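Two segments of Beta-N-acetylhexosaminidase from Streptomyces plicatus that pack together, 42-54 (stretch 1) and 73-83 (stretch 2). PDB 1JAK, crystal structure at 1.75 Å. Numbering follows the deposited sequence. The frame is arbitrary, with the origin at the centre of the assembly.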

# COMPACT_ATOMS: atom_id res chain seq x y z
N ARG A 42 12.31 28.56 8.26
CA ARG A 42 11.60 29.13 7.13
C ARG A 42 12.44 28.91 5.89
O ARG A 42 13.57 29.37 5.81
CB ARG A 42 11.39 30.63 7.35
CG ARG A 42 10.42 31.28 6.38
CD ARG A 42 10.61 32.78 6.37
NE ARG A 42 9.46 33.50 5.84
CZ ARG A 42 8.49 34.01 6.59
NH1 ARG A 42 8.53 33.89 7.91
NH2 ARG A 42 7.49 34.67 6.02
N ILE A 43 11.89 28.19 4.92
CA ILE A 43 12.63 27.96 3.68
C ILE A 43 12.57 29.25 2.88
O ILE A 43 11.49 29.83 2.70
CB ILE A 43 11.99 26.83 2.83
CG1 ILE A 43 11.87 25.55 3.65
CG2 ILE A 43 12.83 26.59 1.58
CD1 ILE A 43 11.25 24.39 2.88
N THR A 44 13.72 29.73 2.42
CA THR A 44 13.77 30.95 1.62
C THR A 44 14.40 30.62 0.27
O THR A 44 14.96 29.53 0.09
CB THR A 44 14.54 32.09 2.33
OG1 THR A 44 15.86 31.66 2.66
CG2 THR A 44 13.81 32.50 3.60
N ARG A 45 14.32 31.55 -0.67
CA ARG A 45 14.83 31.35 -2.02
C ARG A 45 16.22 30.74 -2.16
O ARG A 45 16.46 29.97 -3.09
CB ARG A 45 14.78 32.67 -2.80
CG ARG A 45 15.83 33.70 -2.41
CD ARG A 45 15.51 35.07 -3.00
NE ARG A 45 15.21 35.01 -4.43
CZ ARG A 45 16.10 34.74 -5.38
NH1 ARG A 45 17.37 34.51 -5.06
NH2 ARG A 45 15.72 34.72 -6.66
N GLY A 46 17.12 31.06 -1.24
CA GLY A 46 18.47 30.52 -1.34
C GLY A 46 18.75 29.23 -0.60
O GLY A 46 19.90 28.80 -0.50
N THR A 47 17.71 28.59 -0.08
CA THR A 47 17.91 27.35 0.66
C THR A 47 18.49 26.22 -0.18
O THR A 47 18.01 25.94 -1.28
CB THR A 47 16.59 26.86 1.30
OG1 THR A 47 16.16 27.82 2.28
CG2 THR A 47 16.80 25.51 1.98
N HIS A 48 19.53 25.59 0.35
CA HIS A 48 20.19 24.46 -0.30
C HIS A 48 19.81 23.19 0.45
O HIS A 48 19.51 23.24 1.64
CB HIS A 48 21.71 24.62 -0.24
CG HIS A 48 22.27 25.64 -1.17
ND1 HIS A 48 21.57 26.77 -1.54
CD2 HIS A 48 23.47 25.72 -1.79
CE1 HIS A 48 22.32 27.51 -2.34
NE2 HIS A 48 23.48 26.90 -2.51
N ILE A 49 19.81 22.06 -0.26
CA ILE A 49 19.52 20.78 0.36
C ILE A 49 20.86 20.06 0.41
O ILE A 49 21.40 19.66 -0.62
CB ILE A 49 18.52 19.96 -0.48
CG1 ILE A 49 17.14 20.62 -0.41
CG2 ILE A 49 18.43 18.53 0.05
CD1 ILE A 49 16.13 20.04 -1.39
N ARG A 50 21.41 19.93 1.61
CA ARG A 50 22.70 19.28 1.82
C ARG A 50 22.49 17.80 2.10
O ARG A 50 21.72 17.44 2.99
CB ARG A 50 23.43 19.94 3.00
CG ARG A 50 24.75 19.29 3.40
CD ARG A 50 25.82 19.44 2.32
NE ARG A 50 27.16 19.28 2.87
CZ ARG A 50 27.68 18.14 3.33
NH1 ARG A 50 26.96 17.03 3.30
NH2 ARG A 50 28.91 18.12 3.81
N VAL A 51 23.19 16.96 1.35
CA VAL A 51 23.10 15.51 1.52
C VAL A 51 24.50 14.92 1.63
O VAL A 51 25.49 15.60 1.36
CB VAL A 51 22.40 14.85 0.31
CG1 VAL A 51 20.99 15.41 0.15
CG2 VAL A 51 23.21 15.08 -0.96
N ASP A 52 24.58 13.66 2.03
CA ASP A 52 25.87 12.99 2.13
C ASP A 52 26.38 12.70 0.73
O ASP A 52 25.59 12.64 -0.22
CB ASP A 52 25.76 11.68 2.91
CG ASP A 52 25.25 11.89 4.32
OD1 ASP A 52 25.74 12.83 4.99
OD2 ASP A 52 24.38 11.12 4.76
N ASP A 53 27.69 12.52 0.60
CA ASP A 53 28.28 12.24 -0.70
C ASP A 53 28.05 10.78 -1.10
O ASP A 53 29.00 10.00 -1.20
CB ASP A 53 29.77 12.57 -0.67
CG ASP A 53 30.42 12.49 -2.04
OD1 ASP A 53 29.69 12.58 -3.05
OD2 ASP A 53 31.66 12.36 -2.10
N SER A 54 26.79 10.43 -1.31
CA SER A 54 26.42 9.08 -1.71
C SER A 54 25.22 9.11 -2.64
O SER A 54 24.40 10.03 -2.58
CB SER A 54 26.09 8.22 -0.48
OG SER A 54 24.94 8.70 0.19
N GLY A 73 9.05 27.59 -6.18
CA GLY A 73 9.64 28.26 -7.33
C GLY A 73 11.14 28.39 -7.12
O GLY A 73 11.85 28.90 -8.00
N TYR A 74 11.62 27.93 -5.97
CA TYR A 74 13.04 28.00 -5.61
C TYR A 74 13.91 26.99 -6.35
O TYR A 74 13.44 25.92 -6.74
CB TYR A 74 13.24 27.77 -4.11
CG TYR A 74 12.53 28.72 -3.17
CD1 TYR A 74 12.10 29.98 -3.60
CD2 TYR A 74 12.33 28.37 -1.84
CE1 TYR A 74 11.49 30.87 -2.71
CE2 TYR A 74 11.73 29.25 -0.94
CZ TYR A 74 11.31 30.50 -1.38
OH TYR A 74 10.73 31.36 -0.49
N ARG A 75 15.19 27.33 -6.51
CA ARG A 75 16.14 26.45 -7.18
C ARG A 75 16.34 25.17 -6.38
O ARG A 75 16.31 24.07 -6.94
CB ARG A 75 17.48 27.16 -7.34
CG ARG A 75 18.52 26.35 -8.11
CD ARG A 75 19.91 26.96 -7.98
NE ARG A 75 20.91 26.13 -8.64
CZ ARG A 75 22.22 26.23 -8.44
NH1 ARG A 75 22.70 27.13 -7.59
NH2 ARG A 75 23.05 25.43 -9.09
N LEU A 76 16.55 25.32 -5.08
CA LEU A 76 16.75 24.19 -4.17
C LEU A 76 17.78 23.19 -4.69
O LEU A 76 17.47 22.02 -4.92
CB LEU A 76 15.42 23.47 -3.94
CG LEU A 76 14.38 24.29 -3.16
CD1 LEU A 76 13.02 23.61 -3.26
CD2 LEU A 76 14.81 24.43 -1.71
N PRO A 77 19.03 23.64 -4.86
CA PRO A 77 20.07 22.73 -5.35
C PRO A 77 20.40 21.65 -4.32
O PRO A 77 20.33 21.90 -3.12
CB PRO A 77 21.25 23.67 -5.59
CG PRO A 77 21.08 24.68 -4.50
CD PRO A 77 19.59 24.96 -4.52
N VAL A 78 20.73 20.46 -4.81
CA VAL A 78 21.09 19.34 -3.94
C VAL A 78 22.61 19.20 -4.03
O VAL A 78 23.16 18.96 -5.11
CB VAL A 78 20.41 18.04 -4.39
CG1 VAL A 78 20.84 16.87 -3.51
CG2 VAL A 78 18.90 18.21 -4.33
N THR A 79 23.29 19.37 -2.90
CA THR A 79 24.74 19.32 -2.86
C THR A 79 25.30 18.50 -1.70
O THR A 79 24.64 18.34 -0.67
CB THR A 79 25.31 20.75 -2.77
OG1 THR A 79 26.72 20.70 -2.55
CG2 THR A 79 24.64 21.51 -1.63
N ALA A 80 26.52 18.01 -1.87
CA ALA A 80 27.19 17.22 -0.84
C ALA A 80 28.26 18.06 -0.14
O ALA A 80 29.19 17.51 0.46
CB ALA A 80 27.81 15.97 -1.46
N HIS A 81 28.13 19.38 -0.23
CA HIS A 81 29.08 20.28 0.40
C HIS A 81 28.37 21.51 0.96
O HIS A 81 27.29 21.88 0.49
CB HIS A 81 30.16 20.72 -0.60
CG HIS A 81 30.90 19.58 -1.22
ND1 HIS A 81 30.53 19.02 -2.43
CD2 HIS A 81 31.96 18.86 -0.79
CE1 HIS A 81 31.34 18.02 -2.72
NE2 HIS A 81 32.21 17.90 -1.74
N GLY A 82 28.97 22.15 1.96
CA GLY A 82 28.37 23.33 2.55
C GLY A 82 27.43 23.00 3.70
O GLY A 82 27.28 21.83 4.07
N HIS A 83 26.79 24.02 4.26
CA HIS A 83 25.86 23.84 5.37
C HIS A 83 24.44 24.25 4.99
O HIS A 83 23.91 25.25 5.48
CB HIS A 83 26.31 24.67 6.58
CG HIS A 83 27.70 24.34 7.05
ND1 HIS A 83 28.82 24.60 6.29
CD2 HIS A 83 28.14 23.76 8.19
CE1 HIS A 83 29.89 24.20 6.95
NE2 HIS A 83 29.51 23.68 8.10
O HOH W 1 17.20 27.37 -3.46
O HOH W 2 16.06 30.26 -5.69

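The two stretches meet as a short parallel β pairing, extended at one end by two bridging waters and a tyrosine ring laid against a turn, and at the other by an arginine that reaches across to a loop.

The pairing centres on I49 with V78 and R50 with T79. Three backbone hydrogen bonds hold it. I49 N donates to P77 O at 2.9 Å, T79 N donates to I49 O at 3.0 Å, and V51 N donates to T79 O at 2.8 Å. All three are nearly straight. I49 thus uses both its N and its O, bonding to the residues before and after V78, as a parallel register requires. CA-H...O contacts fill in between. V78 CA lies 3.3 Å from I49 O, R50 CA lies 3.3 Å from T79 O, and A80 CA lies 3.2 Å from V51 O.

I49 and V78 share one face of the sheet, where I49 CB and V78 CG2 are 4.2 Å apart. V51 adds to this apolar patch, with its CG2 3.9 Å from V78 CG1. I49 CD1 also approaches L76 CB at 4.3 Å.

R50 and T79 point to the other face. The R50 side chain reaches across to the A80–G82 backbone. Its NE makes a weak hydrogen bond to G82 O at 2.8 Å, and A80 O lies over one face of the guanidinium. R50 NH1 also bonds weakly to V51 O at 2.8 Å. G82 has backbone angles that favour glycine, since a CB would be jammed against the preceding carbonyl oxygen. Beyond the strands, D53 CA packs on A80 CB at 3.8 Å.

Before the strands, P77 covers a face of the H48 imidazole. P77 CG sits 3.5 Å from the centroid of the H48 ring, almost on the ring normal, so its CH group points into the π cloud.

The Y74 ring makes a similar contact with the T44–T47 type I turn. R45 CA stands 3.4 Å from the centroid of the Y74 ring, over its face. I43 adds an apolar contact, with CG2 3.8 Å from Y74 CE2.

No direct hydrogen bond joins the backbones here; water does the work. Water 1 donates to R45 O and T47 O and accepts from L76 N, each 2.7 Å from its oxygen. Water 2 donates to R45 O, 2.6 Å from its oxygen, and accepts from R75 N at 3.2 Å.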